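Local coordinates for N-terminal acetyltransferase-like protein (Chaetomium thermophilum, PDB 5NNP) that probably serves as the helical-repeat auxiliary subunit of an N-terminal acetyltransferase A complex, a scaffold that holds partner protein chains, at residues A374-A379 with V408-T413. Numbering follows the deposited sequence.
Sequences ALYYLA and VDFHMT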
ATOM      1  N   ALA A 374      14.369 -21.542  24.785  1.00 39.82           N
ATOM      2  CA  ALA A 374      15.004 -20.601  25.706  1.00 35.98           C
ATOM      3  C   ALA A 374      16.404 -20.227  25.235  1.00 35.55           C
ATOM      4  O   ALA A 374      16.797 -19.072  25.321  1.00 40.01           O
ATOM      5  CB  ALA A 374      15.063 -21.181  27.115  1.00 42.22           C
ATOM      6  N   LEU A 375      17.168 -21.200  24.753  1.00 35.28           N
ATOM      7  CA  LEU A 375      18.516 -20.900  24.284  1.00 37.43           C
ATOM      8  C   LEU A 375      18.420 -19.974  23.074  1.00 43.46           C
ATOM      9  O   LEU A 375      19.199 -19.033  22.927  1.00 50.99           O
ATOM     10  CB  LEU A 375      19.292 -22.183  23.940  1.00 35.82           C
ATOM     11  CG  LEU A 375      19.715 -23.106  25.097  1.00 37.21           C
ATOM     12  CD1 LEU A 375      20.290 -24.403  24.549  1.00 36.39           C
ATOM     13  CD2 LEU A 375      20.736 -22.440  26.025  1.00 37.28           C
ATOM     14  N   TYR A 376      17.441 -20.237  22.218  1.00 38.84           N
ATOM     15  CA  TYR A 376      17.204 -19.406  21.042  1.00 38.57           C
ATOM     16  C   TYR A 376      16.754 -17.998  21.410  1.00 39.28           C
ATOM     17  O   TYR A 376      17.092 -17.035  20.713  1.00 37.20           O
ATOM     18  CB  TYR A 376      16.157 -20.049  20.137  1.00 39.82           C
ATOM     19  CG  TYR A 376      15.939 -19.297  18.849  1.00 39.54           C
ATOM     20  CD1 TYR A 376      16.975 -19.118  17.947  1.00 35.48           C
ATOM     21  CD2 TYR A 376      14.695 -18.782  18.525  1.00 39.42           C
ATOM     22  CE1 TYR A 376      16.778 -18.438  16.761  1.00 33.26           C
ATOM     23  CE2 TYR A 376      14.492 -18.096  17.343  1.00 36.55           C
ATOM     24  CZ  TYR A 376      15.537 -17.928  16.467  1.00 33.70           C
ATOM     25  OH  TYR A 376      15.340 -17.251  15.290  1.00 37.02           O
ATOM     26  N   TYR A 377      15.976 -17.880  22.487  1.00 40.68           N
ATOM     27  CA  TYR A 377      15.542 -16.564  22.954  1.00 42.98           C
ATOM     28  C   TYR A 377      16.760 -15.775  23.408  1.00 45.59           C
ATOM     29  O   TYR A 377      16.900 -14.579  23.120  1.00 46.27           O
ATOM     30  CB  TYR A 377      14.532 -16.658  24.101  1.00 34.93           C
ATOM     31  CG  TYR A 377      14.039 -15.300  24.574  1.00 41.17           C
ATOM     32  CD1 TYR A 377      14.795 -14.518  25.453  1.00 44.13           C
ATOM     33  CD2 TYR A 377      12.820 -14.796  24.144  1.00 36.86           C
ATOM     34  CE1 TYR A 377      14.341 -13.279  25.882  1.00 37.96           C
ATOM     35  CE2 TYR A 377      12.362 -13.569  24.564  1.00 34.46           C
ATOM     36  CZ  TYR A 377      13.123 -12.812  25.430  1.00 38.11           C
ATOM     37  OH  TYR A 377      12.647 -11.584  25.843  1.00 41.89           O
ATOM     38  N   LEU A 378      17.637 -16.452  24.135  1.00 37.69           N
ATOM     39  CA  LEU A 378      18.816 -15.794  24.653  1.00 35.96           C
ATOM     40  C   LEU A 378      19.749 -15.402  23.509  1.00 40.58           C
ATOM     41  O   LEU A 378      20.416 -14.369  23.574  1.00 40.71           O
ATOM     42  CB  LEU A 378      19.522 -16.690  25.661  1.00 37.30           C
ATOM     43  CG  LEU A 378      18.826 -16.739  27.018  1.00 40.56           C
ATOM     44  CD1 LEU A 378      19.255 -17.960  27.810  1.00 39.45           C
ATOM     45  CD2 LEU A 378      19.107 -15.454  27.787  1.00 41.72           C
ATOM     46  N   ALA A 379      19.778 -16.215  22.454  1.00 38.22           N
ATOM     47  CA  ALA A 379      20.643 -15.937  21.313  1.00 40.58           C
ATOM     48  C   ALA A 379      20.221 -14.628  20.686  1.00 45.56           C
ATOM     49  O   ALA A 379      21.046 -13.777  20.348  1.00 49.17           O
ATOM     50  CB  ALA A 379      20.575 -17.048  20.302  1.00 44.10           C
ATOM     51  N   VAL A 408      16.208 -24.457  11.024  1.00 43.73           N
ATOM     52  CA  VAL A 408      16.388 -23.327  10.117  1.00 44.15           C
ATOM     53  C   VAL A 408      16.536 -21.992  10.856  1.00 42.96           C
ATOM     54  O   VAL A 408      17.436 -21.207  10.551  1.00 45.61           O
ATOM     55  CB  VAL A 408      15.207 -23.223   9.120  1.00 43.55           C
ATOM     56  CG1 VAL A 408      15.289 -21.946   8.321  1.00 31.06           C
ATOM     57  CG2 VAL A 408      15.182 -24.447   8.190  1.00 40.21           C
ATOM     58  N   ASP A 409      15.660 -21.728  11.820  1.00 36.09           N
ATOM     59  CA  ASP A 409      15.689 -20.443  12.530  1.00 33.80           C
ATOM     60  C   ASP A 409      16.942 -20.266  13.355  1.00 35.55           C
ATOM     61  O   ASP A 409      17.455 -19.160  13.502  1.00 40.41           O
ATOM     62  CB  ASP A 409      14.484 -20.302  13.440  1.00 38.20           C
ATOM     63  CG  ASP A 409      13.203 -20.234  12.681  1.00 41.29           C
ATOM     64  OD1 ASP A 409      13.159 -19.488  11.684  1.00 40.48           O
ATOM     65  OD2 ASP A 409      12.249 -20.938  13.075  1.00 50.18           O
ATOM     66  N   PHE A 410      17.432 -21.359  13.913  1.00 41.53           N
ATOM     67  CA  PHE A 410      18.677 -21.307  14.660  1.00 39.36           C
ATOM     68  C   PHE A 410      19.806 -20.819  13.748  1.00 44.86           C
ATOM     69  O   PHE A 410      20.474 -19.844  14.066  1.00 54.72           O
ATOM     70  CB  PHE A 410      18.991 -22.674  15.272  1.00 36.49           C
ATOM     71  CG  PHE A 410      18.054 -23.069  16.383  1.00 35.99           C
ATOM     72  CD1 PHE A 410      16.988 -22.245  16.744  1.00 34.05           C
ATOM     73  CD2 PHE A 410      18.236 -24.259  17.068  1.00 36.34           C
ATOM     74  CE1 PHE A 410      16.114 -22.601  17.764  1.00 30.86           C
ATOM     75  CE2 PHE A 410      17.374 -24.623  18.090  1.00 37.58           C
ATOM     76  CZ  PHE A 410      16.308 -23.788  18.439  1.00 39.34           C
ATOM     77  N   HIS A 411      19.994 -21.454  12.594  1.00 41.04           N
ATOM     78  CA  HIS A 411      21.078 -21.048  11.698  1.00 37.68           C
ATOM     79  C   HIS A 411      20.861 -19.636  11.139  1.00 39.40           C
ATOM     80  O   HIS A 411      21.825 -18.913  10.881  1.00 42.85           O
ATOM     81  CB  HIS A 411      21.240 -22.052  10.553  1.00 28.16           C
ATOM     82  CG  HIS A 411      21.718 -23.397  10.999  1.00 34.78           C
ATOM     83  ND1 HIS A 411      23.054 -23.696  11.164  1.00 38.31           N
ATOM     84  CD2 HIS A 411      21.037 -24.519  11.337  1.00 36.47           C
ATOM     85  CE1 HIS A 411      23.177 -24.947  11.575  1.00 35.33           C
ATOM     86  NE2 HIS A 411      21.969 -25.467  11.685  1.00 39.12           N
ATOM     87  N   MET A 412      19.600 -19.251  10.966  1.00 38.47           N
ATOM     88  CA  MET A 412      19.255 -17.936  10.442  1.00 33.71           C
ATOM     89  C   MET A 412      19.759 -16.848  11.373  1.00 42.26           C
ATOM     90  O   MET A 412      20.373 -15.876  10.940  1.00 47.52           O
ATOM     91  CB  MET A 412      17.747 -17.810  10.263  1.00 26.33           C
ATOM     92  CG  MET A 412      17.331 -16.460   9.789  1.00 30.26           C
ATOM     93  SD  MET A 412      15.562 -16.310   9.428  1.00 59.46           S
ATOM     94  CE  MET A 412      14.814 -16.955  10.921  1.00 33.80           C
ATOM     95  N   THR A 413      19.499 -17.030  12.664  1.00 41.24           N
ATOM     96  CA  THR A 413      19.959 -16.098  13.683  1.00 40.23           C
ATOM     97  C   THR A 413      21.486 -16.057  13.736  1.00 51.05           C
ATOM     98  O   THR A 413      22.086 -14.990  13.912  1.00 55.49           O
ATOM     99  CB  THR A 413      19.400 -16.471  15.068  1.00 35.58           C
ATOM    100  OG1 THR A 413      18.027 -16.075  15.143  1.00 45.96           O
ATOM    101  CG2 THR A 413      20.166 -15.758  16.172  1.00 29.59           C
TER
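Tyr376 reaches across to Thr413 and Phe410 and carries most of the meeting between helix 369-381 and helix 408-421, the next but one along a tetratricopeptide-like solenoid. The axes of the two segments, 10.7 Å apart at closest approach, run in nearly the same direction, 21° apart. The phenol oxygen OH of Tyr376 hydrogen-bonds OG1 of Thr413 at 2.9 Å, and either hydroxyl could be the donor; one turn farther on, CB of Ala379 lies 4.3 Å from CG2 of Thr413. Nearer the root of the tyrosine, its CD1, CG and CB lie against CD1 and CE1 of Phe410, CD1 to CD1 at 3.4 Å; the planes are inclined by 32° with centroids 5.0 Å apart, an oblique aromatic pair. CG of Tyr376 stands anti to the backbone N (chi1 -176°), which starts the side chain off toward helix 408-421. An alanine here would probably leave Thr413 OG1 without its phenol mate and open a gap beside Phe410. Farther out, helix 390-403 packs against both segments, Val397 touching Ala379 and Thr413, and Ile401 touching Phe410. Asp409 OD1 pairs with a basic side chain of another protein's chain, while Asp409 CB lies 3.7 Å from Tyr376 OH.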